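Local coordinates for protein 6-phospho-alpha-glucosidase (Merdibacter massiliensis, PDB 6VC6) that probably hydrolyses 6-phospho-alpha-glucosides, as a family 4 glycoside hydrolase that binds NAD and a manganese ion, at residues Asn139-Asn144 against Glu328-Asn333; Arg157-Asp162 against Ala397-Ser402; Asn350-Ala355 against Ser390-Val395; His401-Ala406 against Glu424-Met429. One frame throughout, in Å; residues are numbered along the deposited sequence.

Contact 1 of 4, residues Asn139-Asn144 against Glu328-Asn333; sequences NAWILN and EAIAYN
Ile330 reaches from its helix onto two strand residues, Trp141 and Leu143. Its CG2 methyl sits over one face of the indole. It lies 3.6 Å from the centroid of the Trp141 five-membered ring, 16° off the ring normal, which makes a CH-pi contact. The methyl is displaced toward the rim, so the nearest ring atom is Trp141 NE1, 3.5 Å from Ile330 CG2. The other branch reaches mainly Leu143, its end also skirting the six-membered ring of Trp141. With CG1 beside the backbone N (chi1 -71°) and the chain extended beyond it, Ile330 CD1 comes within 3.7 Å of Leu143 CD2. These two side chains pass each other in opposite directions. Strand 141-144 belongs to the parallel part of the large sheet, in the Rossmann-type NAD-binding region of family 4 glycoside hydrolases. It lies between strands 80-83 and 166-169, and helix 318-331 packs against the strand on the side of Trp141 and Leu143. Leu143 also touches Met323, Val326 and Ala327 of that helix. Trp141, Leu143 and Ile330 are all buried, and no hydrogen bond joins the two segments. The indole N-H has a weak hydrogen bond to Ile365 O. Just beyond Ile330 the helix ends in a Schellman motif, with Asn333 as its C-prime residue.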
# COMPACT_ATOMS: atom_id res chain seq x y z
N ASN A 139 0.24 -4.99 22.82
CA ASN A 139 -1.08 -4.47 22.52
C ASN A 139 -1.14 -3.22 21.64
O ASN A 139 -2.21 -2.64 21.46
CB ASN A 139 -1.88 -4.28 23.81
CG ASN A 139 -1.74 -5.47 24.74
OD1 ASN A 139 -2.10 -6.59 24.38
ND2 ASN A 139 -1.21 -5.24 25.93
N ALA A 140 -0.02 -2.79 21.09
CA ALA A 140 -0.02 -1.61 20.23
C ALA A 140 -0.73 -1.93 18.92
O ALA A 140 -0.63 -3.04 18.39
CB ALA A 140 1.41 -1.15 19.95
N TRP A 141 -1.46 -0.94 18.40
CA TRP A 141 -2.11 -1.09 17.11
C TRP A 141 -1.09 -0.88 16.00
O TRP A 141 -0.44 0.17 15.93
CB TRP A 141 -3.27 -0.10 16.97
CG TRP A 141 -4.61 -0.71 17.21
CD1 TRP A 141 -5.40 -0.54 18.31
CD2 TRP A 141 -5.33 -1.58 16.32
NE1 TRP A 141 -6.56 -1.26 18.17
CE2 TRP A 141 -6.55 -1.91 16.96
CE3 TRP A 141 -5.06 -2.12 15.06
CZ2 TRP A 141 -7.49 -2.74 16.37
CZ3 TRP A 141 -6.00 -2.95 14.48
CH2 TRP A 141 -7.20 -3.25 15.14
N ILE A 142 -0.93 -1.88 15.14
CA ILE A 142 0.04 -1.84 14.05
C ILE A 142 -0.71 -1.52 12.77
O ILE A 142 -1.48 -2.34 12.25
CB ILE A 142 0.81 -3.16 13.94
CG1 ILE A 142 1.74 -3.33 15.15
CG2 ILE A 142 1.60 -3.21 12.65
CD1 ILE A 142 2.41 -4.69 15.22
N LEU A 143 -0.49 -0.31 12.24
CA LEU A 143 -1.05 0.12 10.97
C LEU A 143 0.05 0.05 9.92
O LEU A 143 1.07 0.74 10.04
CB LEU A 143 -1.62 1.54 11.08
CG LEU A 143 -2.53 1.82 12.27
CD1 LEU A 143 -3.15 3.20 12.16
CD2 LEU A 143 -3.62 0.76 12.39
N ASN A 144 -0.16 -0.77 8.89
CA ASN A 144 0.89 -1.10 7.94
C ASN A 144 0.56 -0.55 6.56
O ASN A 144 -0.49 -0.86 6.00
CB ASN A 144 1.10 -2.62 7.87
CG ASN A 144 2.14 -3.01 6.85
OD1 ASN A 144 3.28 -2.56 6.90
ND2 ASN A 144 1.75 -3.86 5.90
N GLU A 328 -7.14 7.76 14.19
CA GLU A 328 -8.17 8.50 14.92
C GLU A 328 -9.43 7.66 15.08
O GLU A 328 -10.00 7.57 16.17
CB GLU A 328 -8.49 9.81 14.20
CG GLU A 328 -7.38 10.84 14.24
CD GLU A 328 -7.72 12.08 13.44
OE1 GLU A 328 -6.79 12.76 12.97
OE2 GLU A 328 -8.92 12.37 13.29
N ALA A 329 -9.89 7.04 13.98
CA ALA A 329 -11.08 6.20 14.05
C ALA A 329 -10.89 5.03 15.01
O ALA A 329 -11.85 4.61 15.67
CB ALA A 329 -11.44 5.69 12.65
N ILE A 330 -9.67 4.50 15.10
CA ILE A 330 -9.40 3.41 16.02
C ILE A 330 -9.37 3.92 17.46
O ILE A 330 -10.06 3.40 18.34
CB ILE A 330 -8.09 2.70 15.65
CG1 ILE A 330 -8.27 1.89 14.36
CG2 ILE A 330 -7.63 1.80 16.79
CD1 ILE A 330 -6.97 1.31 13.83
N ALA A 331 -8.57 4.96 17.71
CA ALA A 331 -8.35 5.43 19.07
C ALA A 331 -9.61 5.98 19.71
O ALA A 331 -9.78 5.89 20.93
CB ALA A 331 -7.24 6.48 19.09
N TYR A 332 -10.51 6.56 18.92
CA TYR A 332 -11.72 7.18 19.44
C TYR A 332 -12.98 6.39 19.13
O TYR A 332 -14.08 6.87 19.38
CB TYR A 332 -11.85 8.61 18.91
CG TYR A 332 -10.78 9.54 19.45
CD1 TYR A 332 -10.71 9.83 20.81
CD2 TYR A 332 -9.84 10.12 18.61
CE1 TYR A 332 -9.74 10.67 21.31
CE2 TYR A 332 -8.86 10.96 19.11
CZ TYR A 332 -8.82 11.24 20.46
OH TYR A 332 -7.85 12.07 20.96
N ASN A 333 -12.84 5.17 18.59
CA ASN A 333 -13.96 4.27 18.33
C ASN A 333 -15.03 4.96 17.48
O ASN A 333 -16.22 4.94 17.79
CB ASN A 333 -14.56 3.76 19.64
CG ASN A 333 -15.41 2.52 19.45
OD1 ASN A 333 -15.03 1.59 18.73
ND2 ASN A 333 -16.57 2.50 20.09

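Contact 2 of 4, residues Arg157-Asp162 against Ala397-Ser402; sequences RREFPD and AYYEHS
Two helix C-terminal ends meet here, those of helices 149-159 and 378-400, and Tyr399 makes up about half of the buried surface. Its ring runs past Arg158, and its hydroxyl comes up to the side chain of Glu159. The Arg158 side chain crosses the tyrosine obliquely, with CD 3.8 Å from Tyr399 CE2. Its guanidinium plane is only 11° from that of the ring. The charged end of Arg158 is held by salt bridges to Asp396 and Glu154. Glu159 bends at chi2 (72°), which turns its carboxylate back toward the tyrosine. Glu159 OE1 then lies at the ring edge, 3.1 Å from Tyr399 OH, with the carboxylate and ring planes nearly parallel. That hydroxyl also has Ala155 O as a hydrogen-bond partner, so the acceptor of its one proton is not settled. A water donates to Glu159 OE1 at 2.6 Å. The same water is 3.1 Å from Tyr398 OH and bridges the carboxylate to this second tyrosine. The other carboxylate oxygen, Glu159 OE2, is hydrogen-bonded to His131. Helix 113-136 flanks the contact: its Ile127 touches both Glu159 and Tyr398. Beyond Glu400 the chain turns at His401 and enters helix 403-412, which packs on Ala397.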
# COMPACT_ATOMS: atom_id res chain seq x y z
N ARG A 157 -1.23 -13.19 8.27
CA ARG A 157 -2.36 -14.00 8.71
C ARG A 157 -1.90 -15.35 9.26
O ARG A 157 -2.43 -15.85 10.25
CB ARG A 157 -3.35 -14.20 7.56
CG ARG A 157 -4.51 -15.13 7.88
CD ARG A 157 -5.29 -15.49 6.62
NE ARG A 157 -4.56 -16.41 5.76
CZ ARG A 157 -4.49 -17.72 5.94
NH1 ARG A 157 -5.12 -18.28 6.98
NH2 ARG A 157 -3.81 -18.49 5.10
N ARG A 158 -0.89 -15.94 8.62
CA ARG A 158 -0.38 -17.23 9.07
C ARG A 158 0.54 -17.09 10.28
O ARG A 158 0.47 -17.90 11.21
CB ARG A 158 0.36 -17.93 7.93
CG ARG A 158 -0.46 -18.13 6.67
CD ARG A 158 0.22 -19.13 5.75
NE ARG A 158 -0.32 -19.10 4.39
CZ ARG A 158 0.11 -19.87 3.40
NH1 ARG A 158 1.10 -20.73 3.61
NH2 ARG A 158 -0.44 -19.78 2.19
N GLU A 159 1.40 -16.07 10.28
CA GLU A 159 2.38 -15.94 11.35
C GLU A 159 1.73 -15.51 12.66
O GLU A 159 2.14 -15.96 13.74
CB GLU A 159 3.47 -14.95 10.94
CG GLU A 159 4.62 -14.85 11.94
CD GLU A 159 5.51 -16.07 11.93
OE1 GLU A 159 5.70 -16.66 10.85
OE2 GLU A 159 6.03 -16.44 13.01
N PHE A 160 0.73 -14.63 12.60
CA PHE A 160 0.06 -14.09 13.78
C PHE A 160 -1.44 -14.33 13.67
O PHE A 160 -2.21 -13.39 13.44
CB PHE A 160 0.38 -12.61 13.95
CG PHE A 160 1.85 -12.30 13.91
CD1 PHE A 160 2.64 -12.47 15.03
CD2 PHE A 160 2.45 -11.84 12.74
CE1 PHE A 160 4.00 -12.19 15.00
CE2 PHE A 160 3.80 -11.56 12.70
CZ PHE A 160 4.57 -11.73 13.83
N PRO A 161 -1.88 -15.58 13.82
CA PRO A 161 -3.31 -15.86 13.65
C PRO A 161 -4.18 -15.31 14.77
O PRO A 161 -5.37 -15.05 14.54
CB PRO A 161 -3.36 -17.40 13.60
CG PRO A 161 -2.18 -17.82 14.41
CD PRO A 161 -1.11 -16.79 14.17
N ASP A 162 -3.63 -15.12 15.96
CA ASP A 162 -4.39 -14.64 17.11
C ASP A 162 -4.16 -13.16 17.40
O ASP A 162 -4.75 -12.63 18.34
CB ASP A 162 -4.06 -15.47 18.35
CG ASP A 162 -4.24 -16.96 18.12
OD1 ASP A 162 -3.28 -17.71 18.34
OD2 ASP A 162 -5.35 -17.37 17.71
N ALA A 397 5.83 -20.82 -0.51
CA ALA A 397 7.26 -21.00 -0.75
C ALA A 397 8.09 -20.38 0.36
O ALA A 397 9.17 -20.88 0.68
CB ALA A 397 7.64 -20.39 -2.10
N TYR A 398 7.61 -19.28 0.96
CA TYR A 398 8.33 -18.67 2.07
C TYR A 398 8.35 -19.59 3.28
O TYR A 398 9.40 -19.77 3.92
CB TYR A 398 7.70 -17.33 2.43
CG TYR A 398 8.08 -16.83 3.81
CD1 TYR A 398 9.32 -16.23 4.03
CD2 TYR A 398 7.21 -16.96 4.89
CE1 TYR A 398 9.68 -15.78 5.28
CE2 TYR A 398 7.57 -16.51 6.14
CZ TYR A 398 8.80 -15.92 6.33
OH TYR A 398 9.15 -15.47 7.59
N TYR A 399 7.21 -20.19 3.62
CA TYR A 399 7.12 -21.02 4.81
C TYR A 399 7.75 -22.40 4.61
O TYR A 399 8.31 -22.96 5.55
CB TYR A 399 5.66 -21.18 5.24
CG TYR A 399 5.15 -20.04 6.09
CD1 TYR A 399 5.51 -19.93 7.42
CD2 TYR A 399 4.29 -19.08 5.56
CE1 TYR A 399 5.05 -18.89 8.21
CE2 TYR A 399 3.82 -18.04 6.33
CZ TYR A 399 4.20 -17.95 7.66
OH TYR A 399 3.73 -16.92 8.43
N GLU A 400 7.67 -22.95 3.40
CA GLU A 400 8.14 -24.30 3.13
C GLU A 400 9.55 -24.34 2.54
O GLU A 400 10.08 -25.43 2.33
CB GLU A 400 7.17 -25.02 2.19
CG GLU A 400 5.80 -25.26 2.79
CD GLU A 400 4.82 -25.84 1.79
OE1 GLU A 400 3.62 -25.50 1.86
OE2 GLU A 400 5.25 -26.63 0.92
N HIS A 401 10.15 -23.18 2.26
CA HIS A 401 11.44 -23.12 1.58
C HIS A 401 11.41 -23.91 0.27
O HIS A 401 12.32 -24.67 -0.04
CB HIS A 401 12.58 -23.61 2.48
CG HIS A 401 12.75 -22.80 3.73
ND1 HIS A 401 12.78 -21.43 3.73
CD2 HIS A 401 12.89 -23.19 5.02
CE1 HIS A 401 12.95 -20.99 4.97
NE2 HIS A 401 13.01 -22.04 5.77
N SER A 402 10.33 -23.73 -0.49
CA SER A 402 10.02 -24.57 -1.64
C SER A 402 10.20 -23.78 -2.92
O SER A 402 9.44 -22.84 -3.19
CB SER A 402 8.60 -25.13 -1.53
OG SER A 402 8.26 -25.88 -2.68
O HOH W 1 8.03 -17.27 9.85

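Contact 3 of 4, residues Asn350-Ala355 against Ser390-Val395; sequences NMQDDA and SEKLLV
Lys392 carries this contact from the helix side, and its long side chain ends over the turn formed by Gln352 to Ala355. The helix reaches it after Ser390 and Glu391, which face other parts of the fold: Ser390 OG is hydrogen-bonded to Ala409 O, and Glu391 packs on Ala150. The lysine chain runs extended to CE and then bends at chi4 (-64°), bringing NZ to the turn. Lys392 NZ donates to Asp354 O at 2.6 Å, approaching from above the carbonyl plane, 53° out of it. The same ammonium group forms a longer salt bridge with the aspartate side chain, 3.5 Å from NZ to Asp354 OD1. A water accepts from Lys392 NZ and donates to Asp354 OD2, adding a third link between the pair. Gln352 comes from the opposite direction, and its NE2 lies 3.5 Å from Lys392 CE. That amide nitrogen donates to Asp354 OD1 on the syn side at 3.0 Å, with the oxygen close to the amide plane of Gln352, and so steadies the carboxylate. Lys392 has a further salt bridge to Glu154. Past it, Leu394 and Val395 face inward, onto helices 149-159 and 113-136. Residues 352-355 form a type I beta turn, in the connection between antiparallel strands 336-343 and 356-364, tied by a lysine to helix 378-400.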
# COMPACT_ATOMS: atom_id res chain seq x y z
N ASN A 350 -18.52 -16.39 -2.32
CA ASN A 350 -18.06 -17.48 -3.16
C ASN A 350 -16.54 -17.54 -3.28
O ASN A 350 -16.02 -18.11 -4.25
CB ASN A 350 -18.70 -17.39 -4.55
CG ASN A 350 -18.60 -16.01 -5.15
OD1 ASN A 350 -18.21 -15.05 -4.49
ND2 ASN A 350 -18.96 -15.89 -6.43
N MSE A 351 -15.81 -16.98 -2.32
CA MSE A 351 -14.37 -17.15 -2.24
C MSE A 351 -14.02 -17.81 -0.91
O MSE A 351 -14.82 -17.80 0.03
CB MSE A 351 -13.64 -15.82 -2.41
CG MSE A 351 -13.43 -15.42 -3.86
SE MSE A 351 -12.54 -13.70 -4.10
CE MSE A 351 -10.80 -14.14 -3.34
N GLN A 352 -12.81 -18.38 -0.82
CA GLN A 352 -12.44 -19.16 0.35
C GLN A 352 -12.37 -18.28 1.60
O GLN A 352 -12.20 -17.06 1.53
CB GLN A 352 -11.10 -19.85 0.13
CG GLN A 352 -9.96 -18.92 -0.26
CD GLN A 352 -8.84 -19.65 -0.98
OE1 GLN A 352 -8.83 -19.73 -2.21
NE2 GLN A 352 -7.89 -20.18 -0.22
N ASP A 353 -12.51 -18.93 2.76
CA ASP A 353 -12.60 -18.20 4.02
C ASP A 353 -11.31 -17.46 4.34
O ASP A 353 -11.34 -16.31 4.81
CB ASP A 353 -12.95 -19.16 5.16
CG ASP A 353 -14.40 -19.59 5.14
OD1 ASP A 353 -14.75 -20.54 5.87
OD2 ASP A 353 -15.20 -18.98 4.40
N ASP A 354 -10.16 -18.09 4.10
CA ASP A 354 -8.88 -17.56 4.55
C ASP A 354 -8.22 -16.63 3.54
O ASP A 354 -6.99 -16.47 3.56
CB ASP A 354 -7.93 -18.72 4.89
CG ASP A 354 -7.67 -19.64 3.71
OD1 ASP A 354 -8.20 -19.38 2.61
OD2 ASP A 354 -6.93 -20.63 3.89
N ALA A 355 -9.00 -15.99 2.67
CA ALA A 355 -8.46 -15.02 1.73
C ALA A 355 -8.44 -13.64 2.35
O ALA A 355 -9.41 -13.22 2.99
CB ALA A 355 -9.28 -15.00 0.44
N SER A 390 -2.21 -17.38 -6.56
CA SER A 390 -0.80 -17.09 -6.80
C SER A 390 -0.14 -16.49 -5.57
O SER A 390 1.00 -16.83 -5.24
CB SER A 390 -0.66 -16.16 -8.00
OG SER A 390 0.70 -15.83 -8.24
N GLU A 391 -0.85 -15.60 -4.87
CA GLU A 391 -0.30 -15.01 -3.66
C GLU A 391 -0.12 -16.04 -2.56
O GLU A 391 0.90 -16.05 -1.86
CB GLU A 391 -1.19 -13.86 -3.18
CG GLU A 391 -1.39 -12.76 -4.21
CD GLU A 391 -2.40 -11.72 -3.75
OE1 GLU A 391 -3.08 -11.96 -2.72
OE2 GLU A 391 -2.52 -10.67 -4.40
N LYS A 392 -1.10 -16.93 -2.39
CA LYS A 392 -1.01 -17.94 -1.33
C LYS A 392 0.06 -18.97 -1.64
O LYS A 392 0.68 -19.52 -0.72
CB LYS A 392 -2.36 -18.61 -1.12
CG LYS A 392 -3.36 -17.74 -0.37
CD LYS A 392 -4.74 -18.37 -0.35
CE LYS A 392 -5.68 -17.60 0.56
NZ LYS A 392 -5.23 -17.65 1.98
N LEU A 393 0.30 -19.26 -2.93
CA LEU A 393 1.39 -20.16 -3.28
C LEU A 393 2.75 -19.51 -3.04
O LEU A 393 3.72 -20.21 -2.75
CB LEU A 393 1.27 -20.59 -4.75
CG LEU A 393 0.15 -21.58 -5.08
CD1 LEU A 393 -0.15 -21.57 -6.57
CD2 LEU A 393 0.52 -22.98 -4.61
N LEU A 394 2.83 -18.18 -3.14
CA LEU A 394 4.10 -17.50 -2.93
C LEU A 394 4.53 -17.57 -1.47
O LEU A 394 5.67 -17.94 -1.17
CB LEU A 394 4.00 -16.04 -3.39
CG LEU A 394 5.31 -15.26 -3.29
CD1 LEU A 394 6.31 -15.75 -4.33
CD2 LEU A 394 5.06 -13.77 -3.45
N VAL A 395 3.64 -17.21 -0.55
CA VAL A 395 3.97 -17.31 0.87
C VAL A 395 4.04 -18.77 1.31
O VAL A 395 4.61 -19.07 2.36
CB VAL A 395 2.98 -16.52 1.73
CG1 VAL A 395 2.72 -15.15 1.12
CG2 VAL A 395 1.69 -17.29 1.89
O HOH W 2 -4.41 -20.51 2.32

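Contact 4 of 4, residues His401-Ala406 against Glu424-Met429; sequences HSYQKA and EILDAM
Tyr403 has its CG opposite the backbone N (chi1 178°), and Leu426 likewise; this sends the ring and the isobutyl group past each other in opposite directions. The contact is a helix-helix packing between the first turn of helix 403-412 and the middle of helix 419-432, near the C-terminal end of the chain. Leu426 CD2 lies over one face of the phenol ring, 4.0 Å from its centroid and 22° off the normal, a CH-pi contact. It is offset toward the rim, with Tyr403 CE2 the nearest ring atom at 3.7 Å. The same methyl also meets Ala406 CB at 3.9 Å. One leucine branch therefore fills the angle between the ring and the next turn of the helix. The backbones are closest here, 7.7 Å between the CA atoms of Ala406 and Leu426. Leu426 is buried and also touches Trp437. The start of helix 403-412 is capped by Ser402, whose OG accepts from Lys405 N at 3.1 Å. On the outer side, where Asp427 is exposed, Tyr403 OH donates to Asp427 OD1 at 2.7 Å; the bond arrives on the syn side, 28° out of the carboxylate plane.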
# COMPACT_ATOMS: atom_id res chain seq x y z
N HIS A 401 10.15 -23.18 2.26
CA HIS A 401 11.44 -23.12 1.58
C HIS A 401 11.41 -23.91 0.27
O HIS A 401 12.32 -24.67 -0.04
CB HIS A 401 12.58 -23.61 2.48
CG HIS A 401 12.75 -22.80 3.73
ND1 HIS A 401 12.78 -21.43 3.73
CD2 HIS A 401 12.89 -23.19 5.02
CE1 HIS A 401 12.95 -20.99 4.97
NE2 HIS A 401 13.01 -22.04 5.77
N SER A 402 10.33 -23.73 -0.49
CA SER A 402 10.02 -24.57 -1.64
C SER A 402 10.20 -23.78 -2.92
O SER A 402 9.44 -22.84 -3.19
CB SER A 402 8.60 -25.13 -1.53
OG SER A 402 8.26 -25.88 -2.68
N TYR A 403 11.20 -24.15 -3.72
CA TYR A 403 11.32 -23.61 -5.07
C TYR A 403 10.10 -23.97 -5.90
O TYR A 403 9.65 -23.17 -6.73
CB TYR A 403 12.60 -24.13 -5.73
CG TYR A 403 12.84 -23.68 -7.15
CD1 TYR A 403 12.25 -24.34 -8.23
CD2 TYR A 403 13.67 -22.60 -7.43
CE1 TYR A 403 12.46 -23.92 -9.53
CE2 TYR A 403 13.89 -22.18 -8.73
CZ TYR A 403 13.28 -22.84 -9.77
OH TYR A 403 13.50 -22.43 -11.07
N GLN A 404 9.56 -25.17 -5.70
CA GLN A 404 8.42 -25.62 -6.49
C GLN A 404 7.19 -24.75 -6.25
O GLN A 404 6.43 -24.47 -7.19
CB GLN A 404 8.11 -27.09 -6.18
CG GLN A 404 6.95 -27.67 -6.96
CD GLN A 404 7.20 -27.69 -8.45
OE1 GLN A 404 8.32 -27.95 -8.90
NE2 GLN A 404 6.17 -27.42 -9.23
N LYS A 405 6.98 -24.33 -5.01
CA LYS A 405 5.85 -23.45 -4.72
C LYS A 405 6.02 -22.09 -5.39
O LYS A 405 5.04 -21.51 -5.89
CB LYS A 405 5.68 -23.29 -3.21
CG LYS A 405 4.98 -24.45 -2.53
CD LYS A 405 3.61 -24.71 -3.14
CE LYS A 405 2.95 -25.93 -2.52
NZ LYS A 405 2.08 -25.56 -1.37
N ALA A 406 7.24 -21.57 -5.41
CA ALA A 406 7.49 -20.29 -6.07
C ALA A 406 7.29 -20.40 -7.57
O ALA A 406 6.77 -19.47 -8.20
CB ALA A 406 8.91 -19.80 -5.75
N GLU A 424 12.51 -18.96 -15.89
CA GLU A 424 13.55 -18.04 -16.33
C GLU A 424 13.62 -16.82 -15.42
O GLU A 424 14.70 -16.41 -14.98
CB GLU A 424 13.30 -17.62 -17.78
CG GLU A 424 14.32 -16.65 -18.34
CD GLU A 424 14.03 -16.28 -19.78
OE1 GLU A 424 12.86 -16.40 -20.21
OE2 GLU A 424 14.97 -15.87 -20.49
N ILE A 425 12.46 -16.22 -15.12
CA ILE A 425 12.44 -15.04 -14.26
C ILE A 425 12.78 -15.42 -12.82
O ILE A 425 13.57 -14.74 -12.16
CB ILE A 425 11.07 -14.34 -14.35
CG1 ILE A 425 10.82 -13.84 -15.77
CG2 ILE A 425 11.00 -13.18 -13.36
CD1 ILE A 425 9.52 -13.10 -15.94
N LEU A 426 12.20 -16.51 -12.32
CA LEU A 426 12.44 -16.91 -10.93
C LEU A 426 13.92 -17.16 -10.67
O LEU A 426 14.44 -16.76 -9.62
CB LEU A 426 11.62 -18.17 -10.60
CG LEU A 426 11.83 -18.82 -9.23
CD1 LEU A 426 11.64 -17.81 -8.11
CD2 LEU A 426 10.89 -20.00 -9.06
N ASP A 427 14.61 -17.80 -11.61
CA ASP A 427 16.04 -18.04 -11.43
C ASP A 427 16.82 -16.73 -11.40
O ASP A 427 17.78 -16.59 -10.64
CB ASP A 427 16.56 -18.95 -12.55
CG ASP A 427 16.11 -20.39 -12.38
OD1 ASP A 427 15.52 -20.71 -11.33
OD2 ASP A 427 16.35 -21.20 -13.31
N ALA A 428 16.41 -15.76 -12.23
CA ALA A 428 17.08 -14.46 -12.22
C ALA A 428 16.82 -13.71 -10.92
O ALA A 428 17.70 -12.98 -10.44
CB ALA A 428 16.62 -13.63 -13.41
N MSE A 429 15.64 -13.88 -10.33
CA MSE A 429 15.29 -13.19 -9.09
C MSE A 429 16.06 -13.77 -7.90
O MSE A 429 16.48 -13.04 -7.01
CB MSE A 429 13.79 -13.29 -8.83
CG MSE A 429 12.92 -12.70 -9.93
SE MSE A 429 12.52 -10.82 -9.71
CE MSE A 429 14.11 -10.07 -10.54

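Contacts 2, 3 and 4 form a connected group, while contact 1 stands apart. Contacts 2 and 3 both use helix 378-400, and their centres are 12 Å apart. They touch directly: Arg158 NH2 is 3.1 Å from Lys392 O, a weak hydrogen bond, and Glu154 pairs with both Arg158 and Lys392. Contact 4 continues from contact 2 through the shared His401 and Ser402, with centres 17 Å apart. It also meets contact 3, where Leu393 O packs on Lys405 CB (3.7 Å). Contact 1 does not touch the others; its centre is 25 Å from that of contact 2, although strand 141-144 leads on to helix 149-159. The Leu143 side chain is about 10 Å from NAD and about 13 Å from manganese.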